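Local coordinates for immunity 23 family protein (Burkholderia dolosa AU0158, PDB 5FFP) that probably protects its own cell as the immunity protein (antitoxin) of a contact-dependent growth inhibition system, by neutralising a cognate CdiA toxin, at residues G30-G34 with G35-W39; L99-E103 with S104-E108. All coordinates share one frame; numbering follows the deposited sequence.

Overall arrangement
Contacts 1 and 2 are both local, one a hairpin turn and the other the start of a helix, with centres about 13 Å apart. Contact 1 joins strands 26-33 and 36-44 at the edge of the four-stranded antiparallel sheet and is partly buried: Tyr31, Met33 and Val38 face inward, whereas the turn glycines are exposed. Contact 2 is mostly buried and starts helix 103-108. Paired backbone bonds and apolar packing make the first; a carbonyl shared by several donors makes the second. They meet where Tyr31 OH hydrogen-bonds Val100 O at 2.7 Å and the Tyr31 ring packs on Leu105, so the Tyr31 end of the hairpin's inward face meets the loop and the first turn of the helix.

Contact 1: G30-G34 with G35-W39; sequences GYFMG and GKLVW
Strands 30-33 and 36-39 run antiparallel, their axes 162° apart, and form a beta hairpin with a two-residue loop, a type I' turn from Met33 to Lys36. Both turn positions, Gly34 and Gly35, have positive phi, as that turn requires. The pairs Tyr31-Val38 and Met33-Lys36 are hydrogen-bonded, each through two backbone bonds; Met33 N reaches Lys36 O at 2.7 Å, while the return bond from Lys36 N comes in above the plane of the Met33 carbonyl. Between them lies the non-hydrogen-bonded pair Phe32-Leu37. Here Leu37 CD1 sits almost straight above the centre of the Phe32 ring, 3.6 Å from the centroid, a CH-pi contact. Leu37 CG is anti to the backbone N (chi1 -178°), which carries the branch over to the ring on the neighbouring strand, and CD1 also lies 3.4 Å from Tyr31 O. Gly35 O is at the ring's edge. Beyond this pair Gly30 faces Trp39 with CA atoms 3.8 Å apart, leaving little space on that side of the glycine.

The other sheet face carries Tyr31, Met33, Lys36 and Val38. Tyr31, Met33 and Val38 pack against Ile112 of strand 110-117, and Met33 also touches Leu123 and Tyr125 of strand 120-127, so the hairpin covers part of the second sheet. Selenomethionine Met33 crosses Val38 at about a right angle; the bend at its chi3 (-81°) turns the terminal methyl toward the valine, where CE lies 3.4 Å from Val38 CG2 and 3.9 Å from CG1.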
loop_
_atom_site.group_PDB
_atom_site.type_symbol
_atom_site.label_atom_id
_atom_site.label_comp_id
_atom_site.label_asym_id
_atom_site.label_seq_id
_atom_site.Cartn_x
_atom_site.Cartn_y
_atom_site.Cartn_z
ATOM N N GLY A 30 -1.933 -20.626 15.723
ATOM C CA GLY A 30 -0.525 -20.712 15.402
ATOM C C GLY A 30 -0.371 -21.422 14.091
ATOM O O GLY A 30 -1.230 -22.191 13.715
ATOM N N TYR A 31 0.709 -21.116 13.413
ATOM C CA TYR A 31 1.182 -21.813 12.226
ATOM C C TYR A 31 2.444 -22.595 12.664
ATOM O O TYR A 31 3.374 -22.011 13.273
ATOM C CB TYR A 31 1.622 -20.808 11.166
ATOM C CG TYR A 31 0.570 -20.142 10.327
ATOM C CD1 TYR A 31 -0.787 -20.242 10.607
ATOM C CD2 TYR A 31 0.946 -19.355 9.286
ATOM C CE1 TYR A 31 -1.738 -19.607 9.834
ATOM C CE2 TYR A 31 0.006 -18.709 8.518
ATOM C CZ TYR A 31 -1.338 -18.836 8.809
ATOM O OH TYR A 31 -2.249 -18.184 8.000
ATOM N N PHE A 32 2.464 -23.896 12.387
ATOM C CA PHE A 32 3.712 -24.686 12.409
ATOM C C PHE A 32 4.303 -24.656 10.995
ATOM O O PHE A 32 3.617 -24.934 10.015
ATOM C CB PHE A 32 3.460 -26.157 12.709
ATOM C CG PHE A 32 3.256 -26.472 14.137
ATOM C CD1 PHE A 32 4.327 -26.682 14.960
ATOM C CD2 PHE A 32 1.982 -26.645 14.632
ATOM C CE1 PHE A 32 4.130 -26.987 16.296
ATOM C CE2 PHE A 32 1.761 -26.941 15.958
ATOM C CZ PHE A 32 2.839 -27.124 16.798
HETATM N N MSE A 33 5.581 -24.341 10.913
HETATM C CA MSE A 33 6.259 -24.234 9.640
HETATM C C MSE A 33 7.600 -24.900 9.826
HETATM O O MSE A 33 8.424 -24.459 10.658
HETATM C CB MSE A 33 6.367 -22.753 9.278
HETATM C CG MSE A 33 5.034 -22.015 9.409
HETATM SE SE MSE A 33 5.332 -20.131 8.910
HETATM C CE MSE A 33 6.091 -19.511 10.626
ATOM N N GLY A 34 7.803 -25.998 9.093
ATOM C CA GLY A 34 9.016 -26.851 9.217
ATOM C C GLY A 34 9.381 -27.193 10.633
ATOM O O GLY A 34 10.552 -27.153 11.008
ATOM N N GLY A 35 8.361 -27.451 11.448
ATOM C CA GLY A 35 8.538 -27.765 12.868
ATOM C C GLY A 35 8.572 -26.598 13.833
ATOM O O GLY A 35 8.458 -26.797 15.050
ATOM N N LYS A 36 8.738 -25.385 13.317
ATOM C CA LYS A 36 8.754 -24.207 14.154
ATOM C C LYS A 36 7.329 -23.705 14.301
ATOM O O LYS A 36 6.519 -23.845 13.377
ATOM C CB LYS A 36 9.662 -23.152 13.520
ATOM C CG LYS A 36 9.788 -21.868 14.332
ATOM C CD LYS A 36 11.054 -21.080 13.967
ATOM C CE LYS A 36 11.331 -19.912 14.925
ATOM N NZ LYS A 36 10.295 -18.857 14.834
ATOM N N LEU A 37 7.016 -23.128 15.466
ATOM C CA LEU A 37 5.667 -22.611 15.756
ATOM C C LEU A 37 5.715 -21.112 16.040
ATOM O O LEU A 37 6.495 -20.641 16.868
ATOM C CB LEU A 37 5.056 -23.333 16.955
ATOM C CG LEU A 37 3.619 -22.958 17.387
ATOM C CD1 LEU A 37 2.617 -23.319 16.315
ATOM C CD2 LEU A 37 3.232 -23.627 18.703
ATOM N N VAL A 38 4.881 -20.363 15.326
ATOM C CA VAL A 38 4.623 -18.968 15.649
ATOM C C VAL A 38 3.143 -18.890 15.985
ATOM O O VAL A 38 2.302 -19.455 15.293
ATOM C CB VAL A 38 5.054 -18.006 14.512
ATOM C CG1 VAL A 38 6.544 -18.140 14.231
ATOM C CG2 VAL A 38 4.273 -18.257 13.231
ATOM N N TRP A 39 2.820 -18.233 17.084
ATOM C CA TRP A 39 1.479 -18.318 17.621
ATOM C C TRP A 39 1.073 -17.004 18.287
ATOM O O TRP A 39 1.919 -16.126 18.598
ATOM C CB TRP A 39 1.388 -19.484 18.634
ATOM C CG TRP A 39 2.230 -19.305 19.829
ATOM C CD1 TRP A 39 3.496 -19.769 20.006
ATOM C CD2 TRP A 39 1.879 -18.633 21.035
ATOM N NE1 TRP A 39 3.962 -19.412 21.239
ATOM C CE2 TRP A 39 2.989 -18.707 21.896
ATOM C CE3 TRP A 39 0.712 -17.996 21.494
ATOM C CZ2 TRP A 39 2.995 -18.129 23.163
ATOM C CZ3 TRP A 39 0.721 -17.395 22.780
ATOM C CH2 TRP A 39 1.851 -17.478 23.586
#

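Contact 2: L99-E103 with S104-E108; sequences LVSAE and SLSDE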
loop_
_atom_site.group_PDB
_atom_site.type_symbol
_atom_site.label_atom_id
_atom_site.label_comp_id
_atom_site.label_asym_id
_atom_site.label_seq_id
_atom_site.Cartn_x
_atom_site.Cartn_y
_atom_site.Cartn_z
ATOM N N LEU A 99 1.507 -12.441 1.029
ATOM C CA LEU A 99 1.274 -12.490 2.462
ATOM C C LEU A 99 0.174 -13.475 2.815
ATOM O O LEU A 99 -0.910 -13.396 2.255
ATOM C CB LEU A 99 0.875 -11.107 2.950
ATOM C CG LEU A 99 0.647 -10.991 4.454
ATOM C CD1 LEU A 99 1.918 -11.350 5.196
ATOM C CD2 LEU A 99 0.223 -9.579 4.764
ATOM N N VAL A 100 0.459 -14.414 3.720
ATOM C CA VAL A 100 -0.545 -15.382 4.158
ATOM C C VAL A 100 -0.731 -15.490 5.664
ATOM O O VAL A 100 -1.475 -16.385 6.132
ATOM C CB VAL A 100 -0.267 -16.776 3.566
ATOM C CG1 VAL A 100 -0.166 -16.689 2.046
ATOM C CG2 VAL A 100 0.995 -17.383 4.148
ATOM N N SER A 101 -0.082 -14.615 6.432
ATOM C CA SER A 101 -0.345 -14.579 7.873
ATOM C C SER A 101 -1.822 -14.324 8.154
ATOM O O SER A 101 -2.413 -13.437 7.563
ATOM C CB SER A 101 0.423 -13.457 8.582
ATOM O OG SER A 101 1.759 -13.358 8.165
ATOM N N ALA A 102 -2.396 -15.103 9.057
ATOM C CA ALA A 102 -3.605 -14.720 9.736
ATOM C C ALA A 102 -3.382 -13.340 10.327
ATOM O O ALA A 102 -2.233 -12.951 10.546
ATOM C CB ALA A 102 -3.914 -15.721 10.822
ATOM N N GLU A 103 -4.475 -12.604 10.571
ATOM C CA GLU A 103 -4.425 -11.229 11.108
ATOM C C GLU A 103 -3.851 -11.184 12.516
ATOM O O GLU A 103 -3.116 -10.266 12.856
ATOM C CB GLU A 103 -5.824 -10.551 11.159
ATOM C CG GLU A 103 -6.365 -10.031 9.832
ATOM C CD GLU A 103 -7.709 -9.270 9.945
ATOM O OE1 GLU A 103 -8.518 -9.312 8.977
ATOM O OE2 GLU A 103 -7.966 -8.624 10.997
ATOM N N SER A 104 -4.196 -12.159 13.349
ATOM C CA SER A 104 -3.652 -12.169 14.701
ATOM C C SER A 104 -2.131 -12.247 14.608
ATOM O O SER A 104 -1.443 -11.586 15.373
ATOM C CB SER A 104 -4.258 -13.294 15.553
ATOM O OG SER A 104 -4.277 -14.530 14.860
ATOM N N LEU A 105 -1.618 -13.030 13.651
ATOM C CA LEU A 105 -0.169 -13.207 13.510
ATOM C C LEU A 105 0.513 -11.959 12.949
ATOM O O LEU A 105 1.464 -11.476 13.536
ATOM C CB LEU A 105 0.175 -14.435 12.666
ATOM C CG LEU A 105 -0.265 -15.783 13.243
ATOM C CD1 LEU A 105 -0.091 -16.865 12.176
ATOM C CD2 LEU A 105 0.523 -16.133 14.498
ATOM N N SER A 106 0.012 -11.424 11.840
ATOM C CA SER A 106 0.447 -10.095 11.345
ATOM C C SER A 106 0.455 -9.007 12.393
ATOM O O SER A 106 1.354 -8.165 12.427
ATOM C CB SER A 106 -0.543 -9.580 10.295
ATOM O OG SER A 106 -0.589 -10.397 9.152
ATOM N N ASP A 107 -0.594 -8.987 13.206
ATOM C CA ASP A 107 -0.777 -7.908 14.140
ATOM C C ASP A 107 0.247 -7.968 15.262
ATOM O O ASP A 107 0.580 -6.952 15.863
ATOM C CB ASP A 107 -2.231 -7.873 14.650
ATOM C CG ASP A 107 -3.198 -7.152 13.644
ATOM O OD1 ASP A 107 -2.788 -6.901 12.489
ATOM O OD2 ASP A 107 -4.361 -6.845 14.016
ATOM N N GLU A 108 0.754 -9.160 15.542
ATOM C CA GLU A 108 1.884 -9.306 16.449
ATOM C C GLU A 108 3.214 -8.993 15.762
ATOM O O GLU A 108 4.182 -8.635 16.419
ATOM C CB GLU A 108 1.954 -10.724 16.991
ATOM C CG GLU A 108 1.005 -10.977 18.129
ATOM C CD GLU A 108 1.382 -12.240 18.851
ATOM O OE1 GLU A 108 1.983 -13.119 18.186
ATOM O OE2 GLU A 108 1.078 -12.348 20.066
#
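Ser106 OG is anti to its own carbonyl carbon (chi1 -63°), a torsion that folds the hydroxyl back along the helix toward Ser101 and Ala102; the backbone of Ala102 is still extended just before the chain coils. The result is a helix N-terminus with Ala102 in the N-cap position, where the methyl side chain offers no polar capping atom. Three of the four hydrogen bonds across the junction converge on Ala102 O. Ser106 N donates to Ala102 O at 3.0 Å, nearly straight at 171° and in the carbonyl plane, the first i to i+4 bond of the helix. Two weak bonds join it, from Leu105 N and from Ser106 OG, the latter at 3.3 Å, so three donors share one acceptor. The same hydroxyl oxygen also lies 3.3 Å from Ser101 CB, bringing the residue before the cap against the first turn. One residue on, Glu103 O accepts Asp107 N at 2.8 Å, with the donor tilted 26° from the carbonyl plane. The carboxylates of Glu103 and Asp107 stay apart, OE2 and OD2 at 5.0 Å, and their like charges would probably disfavour a closer approach. On the inner side Ala102 CB meets Leu105 CD1 at 4.2 Å.

Around this junction, Ser104 OG hydrogen-bonds Asp48 of helix 45-52, and Ser101 OG bonds Tyr110 O, linking the loop to the strand that follows the helix. Ala102 and Leu105 lean on Leu29 of strand 26-33, while Ser106 and Asp107 pack against Ala91 and Gly90 of the second subunit, placing the helix start between helix 45-52, strands 26-33 and 110-117, and the partner chain.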